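Local coordinates for Mll3558 protein (Mesorhizobium loti, PDB 3RD6), which is of unknown function but belongs to the AHA1 family, whose namesake activates the Hsp90 ATPase, and probably shares the Bet v 1-like fold, at residues D21-A26 with T114-T119; A31-W36 with F48-R53; Q96-S101 with K132-G137. All coordinates share one frame; numbering follows the deposited sequence.

Contact 1: residues D21-A26 with T114-T119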
loop_
_atom_site.group_PDB
_atom_site.type_symbol
_atom_site.label_atom_id
_atom_site.label_comp_id
_atom_site.label_asym_id
_atom_site.label_seq_id
_atom_site.Cartn_x
_atom_site.Cartn_y
_atom_site.Cartn_z
ATOM N N ASP A 21 16.728 5.228 17.823
ATOM C CA ASP A 21 17.622 4.193 17.303
ATOM C C ASP A 21 17.209 2.803 17.777
ATOM O O ASP A 21 17.234 1.841 17.017
ATOM C CB ASP A 21 19.060 4.482 17.736
ATOM C CG ASP A 21 19.928 4.967 16.592
ATOM O OD1 ASP A 21 20.308 4.134 15.741
ATOM O OD2 ASP A 21 20.225 6.181 16.540
ATOM N N ARG A 22 16.813 2.719 19.040
ATOM C CA ARG A 22 16.406 1.458 19.630
ATOM C C ARG A 22 15.097 0.930 19.047
ATOM O O ARG A 22 15.043 -0.219 18.595
ATOM C CB ARG A 22 16.293 1.609 21.144
ATOM N N VAL A 23 14.052 1.758 19.052
ATOM C CA VAL A 23 12.755 1.331 18.518
ATOM C C VAL A 23 12.784 1.090 17.008
ATOM O O VAL A 23 12.145 0.169 16.504
ATOM C CB VAL A 23 11.653 2.346 18.847
ATOM C CG1 VAL A 23 10.300 1.835 18.409
ATOM C CG2 VAL A 23 11.671 2.642 20.320
ATOM N N PHE A 24 13.528 1.909 16.279
ATOM C CA PHE A 24 13.630 1.715 14.843
ATOM C C PHE A 24 14.183 0.323 14.669
ATOM O O PHE A 24 13.596 -0.505 13.995
ATOM C CB PHE A 24 14.607 2.707 14.217
ATOM C CG PHE A 24 14.751 2.557 12.721
ATOM C CD1 PHE A 24 13.749 3.009 11.864
ATOM C CD2 PHE A 24 15.890 1.977 12.170
ATOM C CE1 PHE A 24 13.885 2.892 10.487
ATOM C CE2 PHE A 24 16.031 1.858 10.790
ATOM C CZ PHE A 24 15.026 2.317 9.947
ATOM N N HIS A 25 15.318 0.078 15.307
ATOM C CA HIS A 25 15.992 -1.210 15.250
ATOM C C HIS A 25 15.017 -2.368 15.372
ATOM O O HIS A 25 15.066 -3.319 14.594
ATOM C CB HIS A 25 17.027 -1.304 16.377
ATOM C CG HIS A 25 17.856 -2.547 16.326
ATOM N ND1 HIS A 25 18.806 -2.769 15.351
ATOM C CD2 HIS A 25 17.845 -3.659 17.100
ATOM C CE1 HIS A 25 19.339 -3.965 15.523
ATOM N NE2 HIS A 25 18.772 -4.526 16.579
ATOM N N ALA A 26 14.123 -2.284 16.351
ATOM C CA ALA A 26 13.137 -3.342 16.588
ATOM C C ALA A 26 12.253 -3.631 15.371
ATOM O O ALA A 26 11.531 -4.633 15.339
ATOM C CB ALA A 26 12.266 -2.979 17.793
ATOM N N THR A 114 10.753 7.902 22.824
ATOM C CA THR A 114 10.372 7.808 21.425
ATOM C C THR A 114 8.856 7.840 21.194
ATOM O O THR A 114 8.097 7.114 21.845
ATOM C CB THR A 114 10.944 6.532 20.808
ATOM O OG1 THR A 114 10.645 6.505 19.410
ATOM C CG2 THR A 114 10.345 5.317 21.472
ATOM N N ARG A 115 8.422 8.696 20.270
ATOM C CA ARG A 115 7.004 8.818 19.944
ATOM C C ARG A 115 6.706 7.972 18.713
ATOM O O ARG A 115 7.246 8.224 17.630
ATOM C CB ARG A 115 6.644 10.280 19.671
ATOM C CG ARG A 115 5.151 10.542 19.511
ATOM C CD ARG A 115 4.400 10.285 20.799
ATOM N NE ARG A 115 2.958 10.440 20.633
ATOM C CZ ARG A 115 2.360 11.535 20.171
ATOM N NH1 ARG A 115 3.077 12.593 19.816
ATOM N NH2 ARG A 115 1.039 11.572 20.061
ATOM N N LEU A 116 5.847 6.969 18.877
ATOM C CA LEU A 116 5.510 6.090 17.764
ATOM C C LEU A 116 4.065 6.178 17.357
ATOM O O LEU A 116 3.176 5.760 18.088
ATOM C CB LEU A 116 5.845 4.632 18.100
ATOM C CG LEU A 116 5.450 3.551 17.084
ATOM C CD1 LEU A 116 6.441 2.413 17.138
ATOM C CD2 LEU A 116 4.054 3.043 17.375
ATOM N N THR A 117 3.839 6.743 16.179
ATOM C CA THR A 117 2.497 6.850 15.639
ATOM C C THR A 117 2.432 5.858 14.479
ATOM O O THR A 117 3.123 6.007 13.466
ATOM C CB THR A 117 2.175 8.299 15.183
ATOM O OG1 THR A 117 0.933 8.312 14.474
ATOM C CG2 THR A 117 3.273 8.850 14.307
ATOM N N TYR A 118 1.618 4.824 14.672
ATOM C CA TYR A 118 1.430 3.751 13.706
ATOM C C TYR A 118 0.085 3.968 12.998
ATOM O O TYR A 118 -0.963 3.839 13.603
ATOM C CB TYR A 118 1.452 2.420 14.468
ATOM C CG TYR A 118 1.530 1.149 13.650
ATOM C CD1 TYR A 118 2.720 0.417 13.572
ATOM C CD2 TYR A 118 0.397 0.633 13.018
ATOM C CE1 TYR A 118 2.786 -0.806 12.894
ATOM C CE2 TYR A 118 0.448 -0.595 12.327
ATOM C CZ TYR A 118 1.653 -1.308 12.272
ATOM O OH TYR A 118 1.699 -2.498 11.584
ATOM N N THR A 119 0.126 4.306 11.713
ATOM C CA THR A 119 -1.087 4.551 10.930
ATOM C C THR A 119 -1.340 3.489 9.867
ATOM O O THR A 119 -0.437 3.127 9.111
ATOM C CB THR A 119 -1.016 5.913 10.209
ATOM O OG1 THR A 119 -0.723 6.944 11.155
ATOM C CG2 THR A 119 -2.349 6.215 9.518
#
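Val23 and Thr114 mark the closest approach of the two backbones, with Val23 CA 7.5 Å from Thr114 CA. Segment 21-26 is a piece of helix 20-28, held by i to i+4 bonds such as His25 N to Asp21 O, and segment 114-119 is a piece of strand 113-125. Of segment 21-26, Val23 alone meets the strand segment, near the strand's beginning. Thr114 and Leu116, two residues apart, both point toward the helix, and Val23 points back at them. Val23 divides its two methyls between these neighbours, because a chi1 of -175° sends CG1 to Leu116, where it lies 4.1 Å from Leu116 CD1, while CG2 turns to Thr114; the side chains cross obliquely in both pairs. The packing is consistent with the helix-grip fold of the Bet v 1-like clan, in which a long C-terminal helix lies on one face of a curved antiparallel sheet and short helices follow the first strand. Here helix 20-28 covers one end of that face, and Leu116 also touches Leu142 of the long helix 131-148. Val23 has further neighbours in Gln18 and in Leu149, the last modelled residue. On the Thr114 side the methyl CG2 faces Val23 CG2: a chi1 of -176° sets this methyl between the backbone N and the carbonyl carbon of Thr114, on the side of the helix. All three touching side chains are buried, and their meeting is apolar. The strand itself is fixed by its neighbours in the sheet: Thr114 and Leu116 bond through their backbones to Tyr16 and Arg14 of strand 5-16, and Arg115 bonds to Thr108 of strand 96-110.

Contact 2: residues A31-W36 with F48-R53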
loop_
_atom_site.group_PDB
_atom_site.type_symbol
_atom_site.label_atom_id
_atom_site.label_comp_id
_atom_site.label_asym_id
_atom_site.label_seq_id
_atom_site.Cartn_x
_atom_site.Cartn_y
_atom_site.Cartn_z
ATOM N N ALA A 31 15.933 -10.563 13.283
ATOM C CA ALA A 31 15.890 -11.326 14.533
ATOM C C ALA A 31 14.957 -10.694 15.575
ATOM O O ALA A 31 14.027 -11.344 16.071
ATOM C CB ALA A 31 17.291 -11.459 15.105
ATOM N N THR A 32 15.210 -9.431 15.912
ATOM C CA THR A 32 14.375 -8.751 16.883
ATOM C C THR A 32 12.916 -8.843 16.442
ATOM O O THR A 32 12.042 -9.249 17.215
ATOM C CB THR A 32 14.756 -7.268 17.029
ATOM O OG1 THR A 32 16.063 -7.168 17.583
ATOM C CG2 THR A 32 13.775 -6.553 17.950
ATOM N N VAL A 33 12.658 -8.473 15.192
ATOM C CA VAL A 33 11.303 -8.502 14.664
ATOM C C VAL A 33 10.626 -9.835 14.947
ATOM O O VAL A 33 9.497 -9.867 15.436
ATOM C CB VAL A 33 11.285 -8.225 13.131
ATOM C CG1 VAL A 33 9.876 -8.266 12.596
ATOM C CG2 VAL A 33 11.890 -6.882 12.845
ATOM N N ARG A 34 11.327 -10.928 14.663
ATOM C CA ARG A 34 10.768 -12.270 14.856
ATOM C C ARG A 34 10.418 -12.636 16.284
ATOM O O ARG A 34 10.000 -13.756 16.537
ATOM C CB ARG A 34 11.713 -13.346 14.305
ATOM C CG ARG A 34 11.885 -13.328 12.789
ATOM C CD ARG A 34 12.359 -14.692 12.272
ATOM N NE ARG A 34 11.467 -15.763 12.706
ATOM C CZ ARG A 34 11.295 -16.910 12.059
ATOM N NH1 ARG A 34 11.955 -17.155 10.931
ATOM N NH2 ARG A 34 10.448 -17.810 12.540
ATOM N N ARG A 35 10.586 -11.712 17.222
ATOM C CA ARG A 35 10.278 -12.024 18.608
ATOM C C ARG A 35 9.044 -11.320 19.161
ATOM O O ARG A 35 8.389 -11.842 20.061
ATOM C CB ARG A 35 11.504 -11.766 19.488
ATOM C CG ARG A 35 12.727 -12.583 19.052
ATOM C CD ARG A 35 13.835 -12.583 20.100
ATOM N NE ARG A 35 14.385 -11.249 20.337
ATOM C CZ ARG A 35 15.464 -10.755 19.736
ATOM N NH1 ARG A 35 16.134 -11.480 18.853
ATOM N NH2 ARG A 35 15.881 -9.529 20.019
ATOM N N TRP A 36 8.704 -10.146 18.634
ATOM C CA TRP A 36 7.505 -9.460 19.118
ATOM C C TRP A 36 6.290 -9.571 18.188
ATOM O O TRP A 36 5.159 -9.516 18.657
ATOM C CB TRP A 36 7.781 -7.979 19.445
ATOM C CG TRP A 36 8.428 -7.148 18.370
ATOM C CD1 TRP A 36 9.746 -7.155 18.012
ATOM C CD2 TRP A 36 7.805 -6.126 17.578
ATOM N NE1 TRP A 36 9.985 -6.195 17.052
ATOM C CE2 TRP A 36 8.810 -5.556 16.762
ATOM C CE3 TRP A 36 6.495 -5.643 17.472
ATOM C CZ2 TRP A 36 8.545 -4.515 15.863
ATOM C CZ3 TRP A 36 6.231 -4.606 16.575
ATOM C CH2 TRP A 36 7.250 -4.061 15.780
ATOM N N PHE A 48 8.910 -17.000 6.960
ATOM C CA PHE A 48 9.087 -15.590 7.242
ATOM C C PHE A 48 10.279 -15.024 6.495
ATOM O O PHE A 48 11.420 -15.147 6.931
ATOM C CB PHE A 48 9.257 -15.337 8.747
ATOM C CG PHE A 48 9.222 -13.878 9.115
ATOM C CD1 PHE A 48 8.072 -13.126 8.894
ATOM C CD2 PHE A 48 10.351 -13.239 9.611
ATOM C CE1 PHE A 48 8.049 -11.754 9.147
ATOM C CE2 PHE A 48 10.339 -11.866 9.870
ATOM C CZ PHE A 48 9.184 -11.125 9.635
ATOM N N SER A 49 9.996 -14.415 5.351
ATOM C CA SER A 49 11.012 -13.786 4.519
ATOM C C SER A 49 10.945 -12.315 4.872
ATOM O O SER A 49 9.890 -11.700 4.798
ATOM C CB SER A 49 10.678 -13.975 3.044
ATOM O OG SER A 49 10.458 -15.347 2.737
ATOM N N PHE A 50 12.067 -11.755 5.284
ATOM C CA PHE A 50 12.104 -10.347 5.653
ATOM C C PHE A 50 13.305 -9.701 4.967
ATOM O O PHE A 50 14.450 -10.002 5.296
ATOM C CB PHE A 50 12.244 -10.227 7.173
ATOM C CG PHE A 50 12.077 -8.833 7.709
ATOM C CD1 PHE A 50 10.822 -8.264 7.810
ATOM C CD2 PHE A 50 13.174 -8.113 8.173
ATOM C CE1 PHE A 50 10.657 -7.005 8.368
ATOM C CE2 PHE A 50 13.016 -6.857 8.731
ATOM C CZ PHE A 50 11.753 -6.306 8.828
ATOM N N ASP A 51 13.038 -8.833 3.997
ATOM C CA ASP A 51 14.100 -8.144 3.285
ATOM C C ASP A 51 13.885 -6.654 3.492
ATOM O O ASP A 51 13.184 -6.002 2.714
ATOM C CB ASP A 51 14.058 -8.499 1.797
ATOM C CG ASP A 51 15.121 -7.761 0.988
ATOM O OD1 ASP A 51 15.906 -6.978 1.590
ATOM O OD2 ASP A 51 15.157 -7.968 -0.252
ATOM N N PHE A 52 14.504 -6.117 4.541
ATOM C CA PHE A 52 14.349 -4.708 4.894
ATOM C C PHE A 52 15.066 -3.691 4.014
ATOM O O PHE A 52 16.189 -3.304 4.303
ATOM C CB PHE A 52 14.752 -4.492 6.352
ATOM C CG PHE A 52 14.228 -3.220 6.924
ATOM C CD1 PHE A 52 12.858 -3.065 7.169
ATOM C CD2 PHE A 52 15.091 -2.153 7.186
ATOM C CE1 PHE A 52 12.357 -1.862 7.658
ATOM C CE2 PHE A 52 14.602 -0.941 7.677
ATOM C CZ PHE A 52 13.231 -0.795 7.914
ATOM N N ARG A 53 14.387 -3.257 2.950
ATOM C CA ARG A 53 14.897 -2.261 1.996
ATOM C C ARG A 53 13.738 -1.781 1.124
ATOM O O ARG A 53 12.753 -2.497 0.961
ATOM C CB ARG A 53 15.969 -2.870 1.100
ATOM C CG ARG A 53 15.448 -3.905 0.136
ATOM C CD ARG A 53 16.571 -4.521 -0.684
ATOM N NE ARG A 53 16.102 -5.649 -1.484
ATOM C CZ ARG A 53 15.480 -5.536 -2.652
ATOM N NH1 ARG A 53 15.259 -4.336 -3.183
ATOM N NH2 ARG A 53 15.038 -6.628 -3.272
#
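Val33 and Arg34 pack against Phe48 and Phe50 in a partly buried, largely apolar contact between helix 30-36 and strand 47-50, one of the two edge strands of the sheet within this chain. The axes of the short segments, helix 31-36 and strand 48-50, pass 10.5 Å apart and run at 137° to each other, a distance bridged by side chains alone. Phe48 and Phe50 both point toward the helix from the same side of the strand. Val33 forks between them: its CG1 lies 4.2 Å from Phe48 CZ, and its CG2 4.1 Å from Phe50 CZ, with the valine crossing each phenylalanine at about a right angle. Arg34 runs alongside Phe48 in the opposite sense, bringing CG to 3.5 Å from Phe48 CD2. A bend at chi3 (55°) then turns the guanidinium so that one face lies over Phe48 CB, its NH1 being 3.9 Å from that carbon; its plane stands 70° from the ring plane. Just before the helix segment, Lys30 NZ hydrogen-bonds Phe48 O. Between 31-36 and 48-53 themselves, Arg34 meets Phe48 mainly through its methylenes, without stacking its charged group on the ring, and the packing rests on shape and apolar contact.

Contact 3: residues Q96-S101 with K132-G137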
loop_
_atom_site.group_PDB
_atom_site.type_symbol
_atom_site.label_atom_id
_atom_site.label_comp_id
_atom_site.label_asym_id
_atom_site.label_seq_id
_atom_site.Cartn_x
_atom_site.Cartn_y
_atom_site.Cartn_z
ATOM N N GLN A 96 -9.108 -17.054 0.375
ATOM C CA GLN A 96 -9.912 -15.835 0.450
ATOM C C GLN A 96 -9.064 -14.649 0.863
ATOM O O GLN A 96 -8.556 -14.609 1.977
ATOM C CB GLN A 96 -11.054 -15.985 1.469
ATOM C CG GLN A 96 -11.874 -17.263 1.317
ATOM C CD GLN A 96 -12.756 -17.284 0.078
ATOM O OE1 GLN A 96 -13.007 -18.341 -0.501
ATOM N NE2 GLN A 96 -13.244 -16.119 -0.323
ATOM N N PRO A 97 -8.865 -13.677 -0.045
ATOM C CA PRO A 97 -8.071 -12.476 0.250
ATOM C C PRO A 97 -8.917 -11.495 1.043
ATOM O O PRO A 97 -9.863 -10.918 0.518
ATOM C CB PRO A 97 -7.704 -11.960 -1.136
ATOM C CG PRO A 97 -8.876 -12.354 -1.952
ATOM C CD PRO A 97 -9.154 -13.763 -1.488
ATOM N N MET A 98 -8.570 -11.316 2.311
ATOM C CA MET A 98 -9.328 -10.441 3.177
ATOM C C MET A 98 -9.043 -8.942 3.130
ATOM O O MET A 98 -9.906 -8.150 3.509
ATOM C CB MET A 98 -9.254 -10.937 4.631
ATOM C CG MET A 98 -7.909 -11.426 5.104
ATOM S SD MET A 98 -8.043 -12.259 6.711
ATOM C CE MET A 98 -8.251 -10.920 7.782
ATOM N N SER A 99 -7.868 -8.529 2.651
ATOM C CA SER A 99 -7.565 -7.098 2.601
ATOM C C SER A 99 -6.194 -6.712 2.086
ATOM O O SER A 99 -5.296 -7.534 2.015
ATOM C CB SER A 99 -7.689 -6.523 3.993
ATOM O OG SER A 99 -6.607 -6.993 4.785
ATOM N N ALA A 100 -6.055 -5.424 1.764
ATOM C CA ALA A 100 -4.802 -4.813 1.301
ATOM C C ALA A 100 -4.750 -3.461 1.981
ATOM O O ALA A 100 -5.754 -2.778 2.084
ATOM C CB ALA A 100 -4.799 -4.636 -0.202
ATOM N N SER A 101 -3.590 -3.077 2.471
ATOM C CA SER A 101 -3.486 -1.799 3.137
ATOM C C SER A 101 -2.099 -1.198 3.050
ATOM O O SER A 101 -1.171 -1.788 2.513
ATOM C CB SER A 101 -3.941 -1.914 4.608
ATOM O OG SER A 101 -3.760 -3.200 5.129
ATOM N N LYS A 132 -11.621 -3.471 12.676
ATOM C CA LYS A 132 -11.741 -3.510 14.125
ATOM C C LYS A 132 -10.777 -4.523 14.720
ATOM O O LYS A 132 -9.951 -4.172 15.585
ATOM C CB LYS A 132 -13.181 -3.854 14.506
ATOM C CG LYS A 132 -14.222 -2.848 13.987
ATOM C CD LYS A 132 -14.088 -2.595 12.481
ATOM C CE LYS A 132 -15.168 -1.662 11.938
ATOM N NZ LYS A 132 -15.271 -0.386 12.697
ATOM N N GLY A 133 -10.880 -5.768 14.245
ATOM C CA GLY A 133 -10.007 -6.833 14.713
ATOM C C GLY A 133 -8.526 -6.606 14.429
ATOM O O GLY A 133 -7.664 -7.028 15.209
ATOM N N ARG A 134 -8.224 -5.930 13.319
ATOM C CA ARG A 134 -6.847 -5.660 12.947
ATOM C C ARG A 134 -6.236 -4.571 13.821
ATOM O O ARG A 134 -5.063 -4.669 14.189
ATOM C CB ARG A 134 -6.737 -5.267 11.472
ATOM C CG ARG A 134 -5.332 -5.456 10.913
ATOM C CD ARG A 134 -5.192 -4.962 9.477
ATOM N NE ARG A 134 -6.076 -5.642 8.533
ATOM C CZ ARG A 134 -6.112 -6.955 8.344
ATOM N NH1 ARG A 134 -5.314 -7.743 9.038
ATOM N NH2 ARG A 134 -6.947 -7.479 7.460
ATOM N N GLU A 135 -6.999 -3.540 14.176
ATOM C CA GLU A 135 -6.422 -2.511 15.037
ATOM C C GLU A 135 -6.182 -3.115 16.419
ATOM O O GLU A 135 -5.200 -2.785 17.084
ATOM C CB GLU A 135 -7.341 -1.305 15.195
ATOM C CG GLU A 135 -6.644 -0.171 15.949
ATOM C CD GLU A 135 -7.603 0.867 16.508
ATOM O OE1 GLU A 135 -8.594 1.225 15.819
ATOM O OE2 GLU A 135 -7.344 1.332 17.646
ATOM N N GLU A 136 -7.088 -3.999 16.839
ATOM C CA GLU A 136 -6.990 -4.652 18.135
ATOM C C GLU A 136 -5.664 -5.391 18.249
ATOM O O GLU A 136 -4.958 -5.265 19.249
ATOM C CB GLU A 136 -8.151 -5.630 18.303
ATOM C CG GLU A 136 -8.393 -6.093 19.739
ATOM C CD GLU A 136 -9.647 -6.943 19.874
ATOM O OE1 GLU A 136 -10.738 -6.477 19.478
ATOM O OE2 GLU A 136 -9.538 -8.078 20.383
ATOM N N GLY A 137 -5.329 -6.157 17.214
ATOM C CA GLY A 137 -4.091 -6.916 17.218
ATOM C C GLY A 137 -2.841 -6.058 17.186
ATOM O O GLY A 137 -1.887 -6.313 17.931
#
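Arg134 of helix 131-148 reaches across to Ser99 and Met98 at the start of strand 96-110, and it alone spans the gap on the helix side, Arg134 CA and Ser99 CA being 10.5 Å apart. The polar approach is Arg134 NH2 to Ser99 OG, 2.7 Å apart in the model; the angle is poor, so the pair does not qualify as a hydrogen bond. CG leaves anti to the backbone N (chi1 -160°), and a bend at chi3 (-60°) swings the guanidinium round to the serine. Met98 and Ser99 form a classic beta bulge opposite Met91 of strand 84-93, and both of them point toward the helix, which lies on this face of the sheet as in the helix-grip fold. The van der Waals part comes from the same two residues: Met98 CE lies 3.7 Å from Arg134 NH2, and Ser99 CB is equally near that nitrogen. Tyr89, Met91, Glu120 and Phe124 on the flanking strands also touch the arginine. Replacing Arg134 by alanine removes the whole reaching arm and would probably leave Met98 CE and Ser99 OG without the guanidinium they meet in segment 132-137. Nearby, Pro97 and Ala100 pack on Asp78 and Gln77 of the second subunit.

How the contacts relate
All three contacts join a helix to the same antiparallel seven-stranded sheet. Contacts 1 and 2 have centres 15 Å apart and touch: helices 20-28 and 30-36 follow each other in the chain, and Ala26 O probably accepts a hydrogen bond from Trp36 NE1. Contact 3 lies across the chain's centre from both, 22 Å from contact 1 and 20 Å from contact 2 between centres. Along the sequence, contact 2 is nested within the loop closed by contact 1, whereas contacts 1 and 3 interleave, using neighbouring strands 113-125 and 96-110. The short helices are thus fastened toward one end of the sheet and the start of the long C-terminal helix toward the other.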